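Local coordinates for SusD superfamily protein (Bacteroides thetaiotaomicron VPI-5482, PDB 3HDX) that probably binds polysaccharide at the outer membrane of the bacterium as a SusD-family protein, for uptake through a partner transporter, at residues M19-L24 and A112-L117; E61-Y66 and Y457-E462; H275-T280 and S336-I341; L363-L368 and E418-E423. All coordinates share one frame; numbering follows the deposited sequence. Where two conformers were deposited one is given.

Interaction 1: M19-L24 and A112-L117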
loop_
_atom_site.group_PDB
_atom_site.type_symbol
_atom_site.label_atom_id
_atom_site.label_comp_id
_atom_site.label_asym_id
_atom_site.label_seq_id
_atom_site.Cartn_x
_atom_site.Cartn_y
_atom_site.Cartn_z
HETATM N N MSE A 19 3.226 -16.566 -10.836
HETATM C CA MSE A 19 2.975 -16.617 -9.377
HETATM C C MSE A 19 4.245 -16.202 -8.608
HETATM O O MSE A 19 4.152 -15.557 -7.547
HETATM C CB MSE A 19 2.416 -17.978 -8.944
HETATM C CG MSE A 19 1.062 -18.328 -9.627
HETATM SE SE MSE A 19 -0.308 -16.939 -9.594
HETATM C CE MSE A 19 -1.373 -17.524 -11.082
ATOM N N GLY A 20 5.424 -16.496 -9.170
ATOM C CA GLY A 20 6.670 -16.069 -8.581
ATOM C C GLY A 20 6.850 -14.561 -8.543
ATOM O O GLY A 20 7.391 -14.042 -7.571
ATOM N N VAL A 21 6.415 -13.851 -9.602
ATOM C CA VAL A 21 6.508 -12.376 -9.609
ATOM C C VAL A 21 5.594 -11.799 -8.494
ATOM O O VAL A 21 6.006 -10.889 -7.753
ATOM C CB VAL A 21 6.201 -11.759 -10.981
ATOM C CG1 VAL A 21 6.386 -10.239 -10.929
ATOM C CG2 VAL A 21 7.119 -12.383 -12.074
ATOM N N TYR A 22 4.383 -12.356 -8.347
ATOM C CA TYR A 22 3.501 -11.983 -7.236
ATOM C C TYR A 22 4.172 -12.234 -5.893
ATOM O O TYR A 22 4.102 -11.404 -4.996
ATOM C CB TYR A 22 2.161 -12.720 -7.278
ATOM C CG TYR A 22 1.132 -12.134 -8.252
ATOM C CD1 TYR A 22 0.358 -11.028 -7.881
ATOM C CD2 TYR A 22 0.929 -12.665 -9.506
ATOM C CE1 TYR A 22 -0.574 -10.451 -8.754
ATOM C CE2 TYR A 22 0.004 -12.117 -10.387
ATOM C CZ TYR A 22 -0.776 -11.023 -9.994
ATOM O OH TYR A 22 -1.691 -10.498 -10.859
ATOM N N GLY A 23 4.803 -13.396 -5.754
ATOM C CA GLY A 23 5.467 -13.744 -4.514
ATOM C C GLY A 23 6.590 -12.809 -4.134
ATOM O O GLY A 23 6.735 -12.427 -2.965
ATOM N N LEU A 24 7.391 -12.449 -5.139
ATOM C CA LEU A 24 8.482 -11.512 -4.943
ATOM C C LEU A 24 7.967 -10.137 -4.545
ATOM O O LEU A 24 8.604 -9.467 -3.737
ATOM C CB LEU A 24 9.366 -11.428 -6.190
ATOM C CG LEU A 24 10.194 -12.685 -6.493
ATOM C CD1 LEU A 24 10.770 -12.594 -7.900
ATOM C CD2 LEU A 24 11.276 -12.835 -5.425
ATOM N N ALA A 112 0.605 -8.330 -18.944
ATOM C CA ALA A 112 0.030 -7.120 -18.350
ATOM C C ALA A 112 0.196 -7.111 -16.812
ATOM O O ALA A 112 0.508 -6.070 -16.225
ATOM C CB ALA A 112 -1.422 -6.949 -18.783
ATOM N N GLN A 113 0.010 -8.271 -16.180
ATOM C CA GLN A 113 0.191 -8.397 -14.736
ATOM C C GLN A 113 1.615 -8.122 -14.326
ATOM O O GLN A 113 1.830 -7.332 -13.393
ATOM C CB GLN A 113 -0.272 -9.745 -14.230
ATOM C CG GLN A 113 -1.790 -9.936 -14.274
ATOM C CD GLN A 113 -2.178 -11.370 -14.057
ATOM O OE1 GLN A 113 -2.270 -11.848 -12.918
ATOM N NE2 GLN A 113 -2.445 -12.072 -15.172
ATOM N N VAL A 114 2.587 -8.793 -14.981
ATOM C CA VAL A 114 3.992 -8.600 -14.570
ATOM C C VAL A 114 4.435 -7.157 -14.867
ATOM O O VAL A 114 5.184 -6.564 -14.092
ATOM C CB VAL A 114 4.976 -9.654 -15.125
ATOM C CG1 VAL A 114 4.518 -11.044 -14.676
ATOM C CG2 VAL A 114 5.130 -9.549 -16.607
ATOM N N ARG A 115 3.964 -6.592 -15.973
ATOM C CA ARG A 115 4.279 -5.209 -16.320
ATOM C C ARG A 115 3.760 -4.282 -15.202
ATOM O O ARG A 115 4.471 -3.341 -14.795
ATOM C CB ARG A 115 3.637 -4.818 -17.665
ATOM C CG ARG A 115 3.993 -3.465 -18.146
ATOM C CD ARG A 115 3.279 -3.070 -19.390
ATOM N NE ARG A 115 3.590 -3.828 -20.574
ATOM C CZ ARG A 115 4.563 -3.595 -21.440
ATOM N NH1 ARG A 115 5.531 -2.737 -21.181
ATOM N NH2 ARG A 115 4.626 -4.334 -22.558
ATOM N N ALA A 116 2.524 -4.512 -14.760
ATOM C CA ALA A 116 1.922 -3.695 -13.701
ATOM C C ALA A 116 2.650 -3.881 -12.357
ATOM O O ALA A 116 2.828 -2.907 -11.617
ATOM C CB ALA A 116 0.407 -4.008 -13.570
ATOM N N LEU A 117 3.046 -5.117 -12.044
ATOM C CA LEU A 117 3.775 -5.379 -10.815
ATOM C C LEU A 117 5.127 -4.665 -10.809
ATOM O O LEU A 117 5.556 -4.122 -9.785
ATOM C CB LEU A 117 3.912 -6.884 -10.559
ATOM C CG LEU A 117 2.634 -7.637 -10.181
ATOM C CD1 LEU A 117 2.816 -9.164 -10.343
ATOM C CD2 LEU A 117 2.220 -7.335 -8.744
#
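Q113 comes first along helix 104-129. Its CG lies anti to the carbonyl carbon, and the chain runs extended toward helix 11-30. Its OE1 takes a short hydrogen bond from Y22 OH, 2.5 Å between the oxygens. The hydroxyl sits in the carbonyl plane on a lone pair. Q113 OE1 lies at the edge of the tyrosine ring, in its plane, with ring and amide planes 58° apart. Both groups have further partners: Y22 OH is also bonded to F194 N, and Q113 NE2 to Y181 OH and Y109 O. V114, one residue on, sets CG1 against V21 CG2 at 3.9 Å, the two side chains crossing at about a right angle. L117, a turn after Q113, fills the middle. Its CD1 stands over the centre of the Y22 ring, 3.8 Å from the centroid and 3° off the normal, a CH-pi contact. The same methyl meets V21 CG1 at 3.8 Å. An alanine in place of Y22 would probably loosen this packing, since L117 CD1 would lose its aromatic floor and Q113 OE1 its hydroxyl donor. The two segments run nearly parallel, their axes 18° apart and 10.1 Å at closest approach. Such buried helix-on-helix packing is characteristic of the alpha-helical, TPR-like scaffold of SusD proteins.

Interaction 2: E61-Y66 and Y457-E462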
loop_
_atom_site.group_PDB
_atom_site.type_symbol
_atom_site.label_atom_id
_atom_site.label_comp_id
_atom_site.label_asym_id
_atom_site.label_seq_id
_atom_site.Cartn_x
_atom_site.Cartn_y
_atom_site.Cartn_z
ATOM N N GLU A 61 14.995 8.759 12.678
ATOM C CA GLU A 61 16.442 8.726 12.946
ATOM C C GLU A 61 16.980 7.513 12.197
ATOM O O GLU A 61 17.449 6.537 12.791
ATOM C CB GLU A 61 16.702 8.619 14.451
ATOM C CG GLU A 61 16.330 9.854 15.224
ATOM C CD GLU A 61 17.338 10.983 15.047
ATOM O OE1 GLU A 61 18.380 10.740 14.391
ATOM O OE2 GLU A 61 17.082 12.094 15.576
ATOM N N LEU A 62 16.914 7.596 10.853
ATOM C CA LEU A 62 17.194 6.439 10.008
ATOM C C LEU A 62 18.665 6.059 9.789
ATOM O O LEU A 62 18.939 5.021 9.190
ATOM C CB LEU A 62 16.463 6.597 8.666
ATOM C CG LEU A 62 14.967 6.933 8.704
ATOM C CD1 LEU A 62 14.434 6.930 7.260
ATOM C CD2 LEU A 62 14.166 5.985 9.606
ATOM N N ASN A 63 19.546 6.926 10.291
ATOM C CA ASN A 63 21.008 6.678 10.291
ATOM C C ASN A 63 21.522 6.060 11.580
ATOM O O ASN A 63 22.753 5.799 11.707
ATOM C CB ASN A 63 21.796 7.960 10.001
ATOM C CG ASN A 63 22.219 8.059 8.591
ATOM O OD1 ASN A 63 21.972 7.161 7.779
ATOM N ND2 ASN A 63 22.869 9.163 8.271
ATOM N N LYS A 64 20.638 5.763 12.536
ATOM C CA LYS A 64 21.079 5.115 13.779
ATOM C C LYS A 64 21.565 3.695 13.487
ATOM O O LYS A 64 21.080 3.051 12.552
ATOM C CB LYS A 64 20.017 5.197 14.891
ATOM C CG LYS A 64 19.938 6.612 15.496
ATOM C CD LYS A 64 19.052 6.649 16.715
ATOM C CE LYS A 64 19.170 7.981 17.455
ATOM N NZ LYS A 64 18.174 8.186 18.582
ATOM N N PRO A 65 22.553 3.205 14.272
ATOM C CA PRO A 65 23.199 1.907 13.986
ATOM C C PRO A 65 22.406 0.659 14.401
ATOM O O PRO A 65 22.826 -0.102 15.311
ATOM C CB PRO A 65 24.531 2.030 14.783
ATOM C CG PRO A 65 24.113 2.750 16.026
ATOM C CD PRO A 65 23.136 3.832 15.488
ATOM N N TYR A 66 21.241 0.463 13.765
ATOM C CA TYR A 66 20.371 -0.677 14.026
ATOM C C TYR A 66 20.267 -1.509 12.773
ATOM O O TYR A 66 20.044 -0.974 11.679
ATOM C CB TYR A 66 18.977 -0.248 14.533
ATOM C CG TYR A 66 19.032 0.495 15.833
ATOM C CD1 TYR A 66 19.391 -0.166 17.023
ATOM C CD2 TYR A 66 18.761 1.855 15.891
ATOM C CE1 TYR A 66 19.459 0.534 18.216
ATOM C CE2 TYR A 66 18.811 2.558 17.099
ATOM C CZ TYR A 66 19.175 1.899 18.243
ATOM O OH TYR A 66 19.236 2.602 19.425
ATOM N N TYR A 457 13.060 10.629 2.704
ATOM C CA TYR A 457 13.421 9.320 2.136
ATOM C C TYR A 457 14.348 8.568 3.061
ATOM O O TYR A 457 14.895 9.109 4.038
ATOM C CB TYR A 457 14.066 9.528 0.759
ATOM C CG TYR A 457 13.165 10.284 -0.175
ATOM C CD1 TYR A 457 11.937 9.765 -0.512
ATOM C CD2 TYR A 457 13.531 11.510 -0.719
ATOM C CE1 TYR A 457 11.097 10.420 -1.365
ATOM C CE2 TYR A 457 12.668 12.206 -1.563
ATOM C CZ TYR A 457 11.438 11.637 -1.886
ATOM O OH TYR A 457 10.537 12.252 -2.762
ATOM N N TRP A 458 14.469 7.287 2.781
ATOM C CA TRP A 458 15.369 6.389 3.495
ATOM C C TRP A 458 16.762 6.498 2.923
ATOM O O TRP A 458 16.959 6.800 1.735
ATOM C CB TRP A 458 14.912 4.916 3.400
ATOM C CG TRP A 458 13.805 4.637 4.323
ATOM C CD1 TRP A 458 12.502 5.098 4.226
ATOM C CD2 TRP A 458 13.865 3.825 5.499
ATOM N NE1 TRP A 458 11.767 4.608 5.286
ATOM C CE2 TRP A 458 12.565 3.811 6.071
ATOM C CE3 TRP A 458 14.897 3.084 6.122
ATOM C CZ2 TRP A 458 12.275 3.129 7.279
ATOM C CZ3 TRP A 458 14.595 2.379 7.292
ATOM C CH2 TRP A 458 13.297 2.413 7.862
ATOM N N PRO A 459 17.777 6.236 3.760
ATOM C CA PRO A 459 19.121 6.138 3.201
ATOM C C PRO A 459 19.226 4.920 2.258
ATOM O O PRO A 459 18.444 3.986 2.376
ATOM C CB PRO A 459 19.991 5.909 4.437
ATOM C CG PRO A 459 19.136 5.499 5.490
ATOM C CD PRO A 459 17.763 5.955 5.199
ATOM N N VAL A 460 20.158 5.003 1.308
ATOM C CA VAL A 460 20.571 3.880 0.495
ATOM C C VAL A 460 21.516 3.018 1.364
ATOM O O VAL A 460 22.373 3.533 2.073
ATOM C CB VAL A 460 21.271 4.356 -0.811
ATOM C CG1 VAL A 460 21.782 3.168 -1.662
ATOM C CG2 VAL A 460 20.315 5.223 -1.616
ATOM N N SER A 461 21.330 1.708 1.334
ATOM C CA SER A 461 22.186 0.811 2.115
ATOM C C SER A 461 23.641 0.970 1.666
ATOM O O SER A 461 23.942 1.030 0.469
ATOM C CB SER A 461 21.772 -0.646 1.945
ATOM O OG SER A 461 22.789 -1.506 2.489
ATOM N N GLU A 462 24.542 1.049 2.641
ATOM C CA GLU A 462 25.974 1.183 2.314
ATOM C C GLU A 462 26.506 -0.031 1.538
ATOM O O GLU A 462 27.393 0.125 0.698
ATOM C CB GLU A 462 26.786 1.576 3.561
ATOM C CG GLU A 462 26.489 3.094 4.037
ATOM C CD GLU A 462 26.940 4.249 3.065
ATOM O OE1 GLU A 462 27.871 4.003 2.248
ATOM O OE2 GLU A 462 26.387 5.422 3.126
#
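L62 carries the tight part of this contact. Its CG is anti to the carbonyl carbon, which sends the branched end toward the indole of W458. CD1 stands over the centre of the five-membered ring, 3.7 Å from the centroid and 12° off the normal. This is a CH-pi contact, and the nearest ring atom to L62 CD1 is W458 CD2 at 3.6 Å. The other methyl, CD2, reaches the six-membered ring near W458 CH2, at 4.1 Å. The leucine and tryptophan side chains cross at about a right angle. Below the methyls, L62 CB packs on P459 CD at 3.8 Å. L62 lies within a type I beta turn from E61 to K64, closed by a bond from K64 N to E61 O. The turn thus presses one apolar residue onto the loop before helix 462-467, joining an early part of the SusD chain to a late one. W458 is also packed by L69 and V72 of helix 67-73 and by I128 and W129 of helix 104-129. The solvent side is looser. There N63 slides past P459 in the opposite direction, with N63 OD1 4.0 Å from P459 CG. N63 ND2 is hydrogen-bonded to W477 O, near the end of the chain.

Interaction 3: H275-T280 and S336-I341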
loop_
_atom_site.group_PDB
_atom_site.type_symbol
_atom_site.label_atom_id
_atom_site.label_comp_id
_atom_site.label_asym_id
_atom_site.label_seq_id
_atom_site.Cartn_x
_atom_site.Cartn_y
_atom_site.Cartn_z
ATOM N N HIS A 275 3.834 -9.431 8.758
ATOM C CA HIS A 275 2.433 -9.153 9.118
ATOM C C HIS A 275 2.406 -8.108 10.223
ATOM O O HIS A 275 3.212 -8.178 11.163
ATOM C CB HIS A 275 1.795 -10.435 9.674
ATOM C CG HIS A 275 1.719 -11.535 8.669
ATOM N ND1 HIS A 275 0.696 -11.635 7.742
ATOM C CD2 HIS A 275 2.628 -12.488 8.335
ATOM C CE1 HIS A 275 0.957 -12.647 6.925
ATOM N NE2 HIS A 275 2.120 -13.180 7.263
ATOM N N LEU A 276 1.481 -7.151 10.140
ATOM C CA LEU A 276 1.373 -6.121 11.172
ATOM C C LEU A 276 1.212 -6.727 12.563
ATOM O O LEU A 276 1.733 -6.197 13.541
ATOM C CB LEU A 276 0.185 -5.171 10.934
ATOM C CG LEU A 276 -0.043 -4.055 11.964
ATOM C CD1 LEU A 276 1.180 -3.095 12.000
ATOM C CD2 LEU A 276 -1.343 -3.292 11.714
ATOM N N GLU A 277 0.436 -7.799 12.630
ATOM C CA GLU A 277 0.199 -8.515 13.898
ATOM C C GLU A 277 1.471 -8.849 14.685
ATOM O O GLU A 277 1.435 -8.910 15.903
ATOM C CB GLU A 277 -0.566 -9.826 13.671
ATOM C CG GLU A 277 -1.973 -9.704 13.137
ATOM C CD GLU A 277 -2.092 -9.822 11.632
ATOM O OE1 GLU A 277 -1.177 -9.414 10.898
ATOM O OE2 GLU A 277 -3.118 -10.325 11.172
ATOM N N GLN A 278 2.583 -9.103 14.004
ATOM C CA GLN A 278 3.863 -9.334 14.683
ATOM C C GLN A 278 4.241 -8.146 15.592
ATOM O O GLN A 278 4.781 -8.339 16.720
ATOM C CB GLN A 278 4.971 -9.613 13.672
ATOM C CG GLN A 278 4.787 -10.928 12.938
ATOM C CD GLN A 278 5.667 -11.124 11.692
ATOM O OE1 GLN A 278 6.262 -10.178 11.170
ATOM N NE2 GLN A 278 5.718 -12.387 11.183
ATOM N N LEU A 279 3.931 -6.935 15.116
ATOM C CA LEU A 279 4.200 -5.720 15.839
ATOM C C LEU A 279 3.098 -5.290 16.796
ATOM O O LEU A 279 3.391 -4.671 17.808
ATOM C CB LEU A 279 4.469 -4.561 14.841
ATOM C CG LEU A 279 5.702 -4.700 13.936
ATOM C CD1 LEU A 279 5.664 -3.641 12.804
ATOM C CD2 LEU A 279 6.998 -4.635 14.743
ATOM N N THR A 280 1.838 -5.618 16.503
ATOM C CA THR A 280 0.716 -5.088 17.284
ATOM C C THR A 280 0.048 -6.023 18.259
ATOM O O THR A 280 -0.453 -5.544 19.270
ATOM C CB THR A 280 -0.371 -4.549 16.319
ATOM O OG1 THR A 280 -0.791 -5.594 15.438
ATOM C CG2 THR A 280 0.148 -3.288 15.553
ATOM N N SER A 336 -5.896 -4.032 17.714
ATOM C CA SER A 336 -6.404 -5.319 17.283
ATOM C C SER A 336 -7.189 -5.279 15.976
ATOM O O SER A 336 -7.783 -6.283 15.585
ATOM C CB SER A 336 -7.281 -5.875 18.423
ATOM O OG SER A 336 -8.340 -4.982 18.711
ATOM N N LYS A 337 -7.169 -4.140 15.271
ATOM C CA LYS A 337 -7.894 -3.994 14.008
ATOM C C LYS A 337 -7.652 -5.173 13.056
ATOM O O LYS A 337 -8.582 -5.699 12.463
ATOM C CB LYS A 337 -7.476 -2.693 13.328
ATOM C CG LYS A 337 -8.098 -2.431 11.991
ATOM C CD LYS A 337 -7.475 -1.234 11.331
ATOM C CE LYS A 337 -8.048 -1.001 9.933
ATOM N NZ LYS A 337 -7.620 0.319 9.307
ATOM N N ILE A 338 -6.375 -5.502 12.881
ATOM C CA ILE A 338 -5.900 -6.540 11.963
ATOM C C ILE A 338 -5.467 -7.709 12.850
ATOM O O ILE A 338 -4.533 -7.587 13.676
ATOM C CB ILE A 338 -4.764 -6.015 11.039
ATOM C CG1 ILE A 338 -5.217 -4.727 10.324
ATOM C CG2 ILE A 338 -4.326 -7.134 10.085
ATOM C CD1 ILE A 338 -4.277 -4.180 9.270
ATOM N N LYS A 339 -6.151 -8.833 12.691
ATOM C CA LYS A 339 -6.004 -10.003 13.605
ATOM C C LYS A 339 -6.349 -11.347 12.923
ATOM O O LYS A 339 -7.272 -12.088 13.314
ATOM C CB LYS A 339 -6.819 -9.750 14.888
ATOM C CG LYS A 339 -8.272 -9.409 14.673
ATOM C CD LYS A 339 -9.045 -9.256 15.996
ATOM C CE LYS A 339 -10.457 -8.821 15.760
ATOM N NZ LYS A 339 -10.497 -7.468 15.126
ATOM N N ILE A 340 -5.600 -11.626 11.862
ATOM C CA ILE A 340 -5.786 -12.836 11.047
ATOM C C ILE A 340 -4.802 -13.881 11.612
ATOM O O ILE A 340 -3.637 -13.993 11.200
ATOM C CB ILE A 340 -5.576 -12.556 9.555
ATOM C CG1 ILE A 340 -6.379 -11.333 9.095
ATOM C CG2 ILE A 340 -5.983 -13.771 8.756
ATOM C CD1 ILE A 340 -7.908 -11.368 9.405
ATOM N N ILE A 341 -5.279 -14.614 12.620
ATOM C CA ILE A 341 -4.412 -15.528 13.402
ATOM C C ILE A 341 -4.649 -16.991 13.012
ATOM O O ILE A 341 -5.776 -17.455 13.119
ATOM C CB ILE A 341 -4.652 -15.325 14.918
ATOM C CG1 ILE A 341 -4.472 -13.854 15.339
ATOM C CG2 ILE A 341 -3.693 -16.251 15.766
ATOM C CD1 ILE A 341 -4.973 -13.531 16.772
HETATM O O HOH W 1 -3.420 -5.255 14.534
#
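E277 and I338 cross at about a right angle, and this crossing sets the contact. The E277 side chain leaves with CG anti to the carbonyl carbon, which puts CG 3.4 Å from I338 O. The bend at chi2 (95°) then turns the carboxylate past I338 CG2, which lies 3.6 Å from E277 OE2. The carboxylate then meets the backbone of the facing loop. I340 N donates to E277 OE2 over 2.9 Å, with an N-H...O angle of 159°, on the anti lone pair. The other oxygen, OE1, is hydrogen-bonded to S356 OG, so partners at both oxygens hold the buried group in place. Its negative charge is likely to be eased by these two partners. The apolar side of the contact is small. L276 has CG anti to the backbone N, and its CD2 touches I338 CD1 at 3.9 Å, again with the side chains crossed at about a right angle. One ordered water adds a polar bridge. It accepts from T280 OG1 at 2.8 Å and donates to I338 O at 2.7 Å. The short helix 276-280 is thereby fastened to the loop that follows strand 334-335. L276 and T280 also lean on F335 of that strand, L279 and T280 touch I293 of strand 293-294, and I340 pairs through its backbone with G355.

Interaction 4: L363-L368 and E418-E423. With EDO (1,2-ethanediol), chain E.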
loop_
_atom_site.group_PDB
_atom_site.type_symbol
_atom_site.label_atom_id
_atom_site.label_comp_id
_atom_site.label_asym_id
_atom_site.label_seq_id
_atom_site.Cartn_x
_atom_site.Cartn_y
_atom_site.Cartn_z
ATOM N N LEU A 363 -11.756 0.787 -1.663
ATOM C CA LEU A 363 -12.617 1.914 -2.058
ATOM C C LEU A 363 -12.547 3.127 -1.149
ATOM O O LEU A 363 -12.587 4.268 -1.619
ATOM C CB LEU A 363 -14.087 1.515 -2.304
ATOM C CG LEU A 363 -14.350 0.980 -3.716
ATOM C CD1 LEU A 363 -15.760 0.404 -3.824
ATOM C CD2 LEU A 363 -14.109 2.014 -4.793
ATOM N N GLU A 364 -12.390 2.902 0.148
ATOM C CA GLU A 364 -12.356 4.042 1.086
ATOM C C GLU A 364 -11.118 4.925 0.835
ATOM O O GLU A 364 -11.180 6.160 0.938
ATOM C CB GLU A 364 -12.402 3.586 2.556
ATOM C CG GLU A 364 -13.730 2.936 3.005
ATOM C CD GLU A 364 -13.941 1.499 2.584
ATOM O OE1 GLU A 364 -13.053 0.906 1.903
ATOM O OE2 GLU A 364 -14.988 0.955 2.977
ATOM N N ASP A 365 -9.988 4.278 0.566
ATOM C CA ASP A 365 -8.744 4.994 0.221
ATOM C C ASP A 365 -8.958 5.869 -1.022
ATOM O O ASP A 365 -8.698 7.070 -0.999
ATOM C CB ASP A 365 -7.580 4.039 0.016
ATOM C CG ASP A 365 -6.366 4.721 -0.609
ATOM O OD1 ASP A 365 -6.002 5.834 -0.154
ATOM O OD2 ASP A 365 -5.792 4.149 -1.577
ATOM N N ILE A 366 -9.446 5.234 -2.090
ATOM C CA ILE A 366 -9.630 5.918 -3.361
ATOM C C ILE A 366 -10.673 7.052 -3.265
ATOM O O ILE A 366 -10.504 8.103 -3.869
ATOM C CB ILE A 366 -9.972 4.922 -4.489
ATOM C CG1 ILE A 366 -8.819 3.900 -4.688
ATOM C CG2 ILE A 366 -10.271 5.641 -5.807
ATOM C CD1 ILE A 366 -7.459 4.451 -5.019
ATOM N N THR A 367 -11.713 6.842 -2.453
ATOM C CA THR A 367 -12.741 7.846 -2.220
ATOM C C THR A 367 -12.188 9.043 -1.480
ATOM O O THR A 367 -12.437 10.190 -1.887
ATOM C CB THR A 367 -13.949 7.217 -1.519
ATOM O OG1 THR A 367 -14.441 6.158 -2.360
ATOM C CG2 THR A 367 -15.058 8.252 -1.193
ATOM N N LEU A 368 -11.349 8.786 -0.475
ATOM C CA LEU A 368 -10.713 9.902 0.269
ATOM C C LEU A 368 -9.669 10.579 -0.611
ATOM O O LEU A 368 -9.503 11.791 -0.542
ATOM C CB LEU A 368 -10.127 9.456 1.636
ATOM C CG LEU A 368 -11.175 9.022 2.659
ATOM C CD1 LEU A 368 -10.531 8.255 3.858
ATOM C CD2 LEU A 368 -12.040 10.233 3.134
ATOM N N GLU A 418 -7.311 13.697 8.416
ATOM C CA GLU A 418 -7.659 13.064 9.696
ATOM C C GLU A 418 -8.561 11.860 9.462
ATOM O O GLU A 418 -8.472 10.886 10.187
ATOM C CB GLU A 418 -8.345 14.051 10.647
ATOM C CG GLU A 418 -7.436 15.169 11.090
ATOM C CD GLU A 418 -6.121 14.709 11.719
ATOM O OE1 GLU A 418 -6.156 13.808 12.555
ATOM O OE2 GLU A 418 -5.052 15.278 11.360
ATOM N N GLU A 419 -9.455 11.947 8.470
ATOM C CA GLU A 419 -10.299 10.790 8.138
ATOM C C GLU A 419 -9.442 9.627 7.609
ATOM O O GLU A 419 -9.670 8.451 7.946
ATOM C CB GLU A 419 -11.449 11.153 7.200
ATOM C CG GLU A 419 -12.542 10.042 7.147
ATOM C CD GLU A 419 -13.274 9.813 8.459
ATOM O OE1 GLU A 419 -13.350 10.724 9.316
ATOM O OE2 GLU A 419 -13.833 8.710 8.610
ATOM N N ARG A 420 -8.483 9.927 6.736
ATOM C CA ARG A 420 -7.543 8.891 6.300
ATOM C C ARG A 420 -6.768 8.288 7.497
ATOM O O ARG A 420 -6.488 7.086 7.550
ATOM C CB ARG A 420 -6.552 9.474 5.289
ATOM C CG ARG A 420 -7.171 9.851 3.975
ATOM C CD ARG A 420 -6.163 10.347 2.921
ATOM N NE ARG A 420 -5.199 9.304 2.523
ATOM C CZ ARG A 420 -5.407 8.374 1.599
ATOM N NH1 ARG A 420 -6.496 8.370 0.814
ATOM N NH2 ARG A 420 -4.470 7.467 1.394
ATOM N N ARG A 421 -6.358 9.165 8.410
ATOM C CA ARG A 421 -5.602 8.765 9.604
ATOM C C ARG A 421 -6.399 7.718 10.379
ATOM O O ARG A 421 -5.841 6.740 10.824
ATOM C CB ARG A 421 -5.333 9.971 10.467
ATOM C CG ARG A 421 -4.433 9.782 11.684
ATOM C CD ARG A 421 -4.331 11.111 12.393
ATOM N NE ARG A 421 -3.282 11.144 13.430
ATOM C CZ ARG A 421 -3.042 12.194 14.199
ATOM N NH1 ARG A 421 -3.750 13.312 14.084
ATOM N NH2 ARG A 421 -2.027 12.152 15.070
ATOM N N ARG A 422 -7.692 7.978 10.545
ATOM C CA ARG A 422 -8.580 7.043 11.199
ATOM C C ARG A 422 -8.879 5.777 10.383
ATOM O O ARG A 422 -8.743 4.655 10.870
ATOM C CB ARG A 422 -9.888 7.746 11.598
ATOM C CG ARG A 422 -9.709 8.781 12.670
ATOM C CD ARG A 422 -11.008 9.349 13.137
ATOM N NE ARG A 422 -11.566 10.277 12.170
ATOM C CZ ARG A 422 -11.416 11.605 12.164
ATOM N NH1 ARG A 422 -10.712 12.233 13.091
ATOM N NH2 ARG A 422 -12.002 12.310 11.212
ATOM N N GLU A 423 -9.298 5.975 9.146
ATOM C CA GLU A 423 -9.758 4.870 8.328
ATOM C C GLU A 423 -8.701 3.902 7.914
ATOM O O GLU A 423 -8.932 2.700 7.966
ATOM C CB GLU A 423 -10.477 5.431 7.076
ATOM C CG GLU A 423 -11.087 4.387 6.176
ATOM C CD GLU A 423 -12.149 3.509 6.868
ATOM O OE1 GLU A 423 -12.777 3.993 7.831
ATOM O OE2 GLU A 423 -12.379 2.362 6.372
HETATM C C1 EDO E . -1.776 15.905 10.943
HETATM O O1 EDO E . -2.466 14.639 10.917
HETATM C C2 EDO E . -1.276 16.205 12.334
HETATM O O2 EDO E . -0.348 15.184 12.705
#
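This is an antiparallel helix pair in the SusD family region, the axes at 172° and 10.6 Å apart at closest approach. Its chief ionic link is D365 with R420. The arginine grips one oxygen end-on with two nitrogens: NH2 lies 2.7 Å and NH1 2.8 Å from D365 OD1. Carboxylate and guanidinium are turned 64° apart. D365 OD2 is held by T361 OG1 and H205 NE2, and R420 NE by D433. An alanine in place of R420 lacks both nitrogens that grip D365 OD1, and would probably weaken the joint between the helices. The apolar part is L368, whose CD1 lies 3.7 Å from R420 CG as the two side chains slide past each other. Like charges also come close: E364 OE2 and E423 OE2 are 4.5 Å apart. R362 NH1 forms salt bridges with both residues, T235 also holds E364, and R394 NH2 bridges to E423 OE2. At the far face of helix 409-423, a 1,2-ethanediol molecule donates from O1 to E418 OE2 over 2.7 Å.

All four contacts are mainly buried, though interaction 2 reaches solvent at its asparagine. Interactions 1 and 4 are helix-on-helix, on opposite sides of the chain's centre, with centres 27 Å apart. The first pair is nearly parallel and mostly apolar; the second is antiparallel and largely ionic. Interactions 2 and 3 involve loops. Interaction 2 is apolar and has no hydrogen bond between its segments, whereas interaction 3 relies on a carboxylate and a water. Helix 104-129 of interaction 1 also packs on the tryptophan of interaction 2. Only interactions 3 and 4 touch, where K337 NZ lies 3.0 Å from E423 O, a probable hydrogen bond.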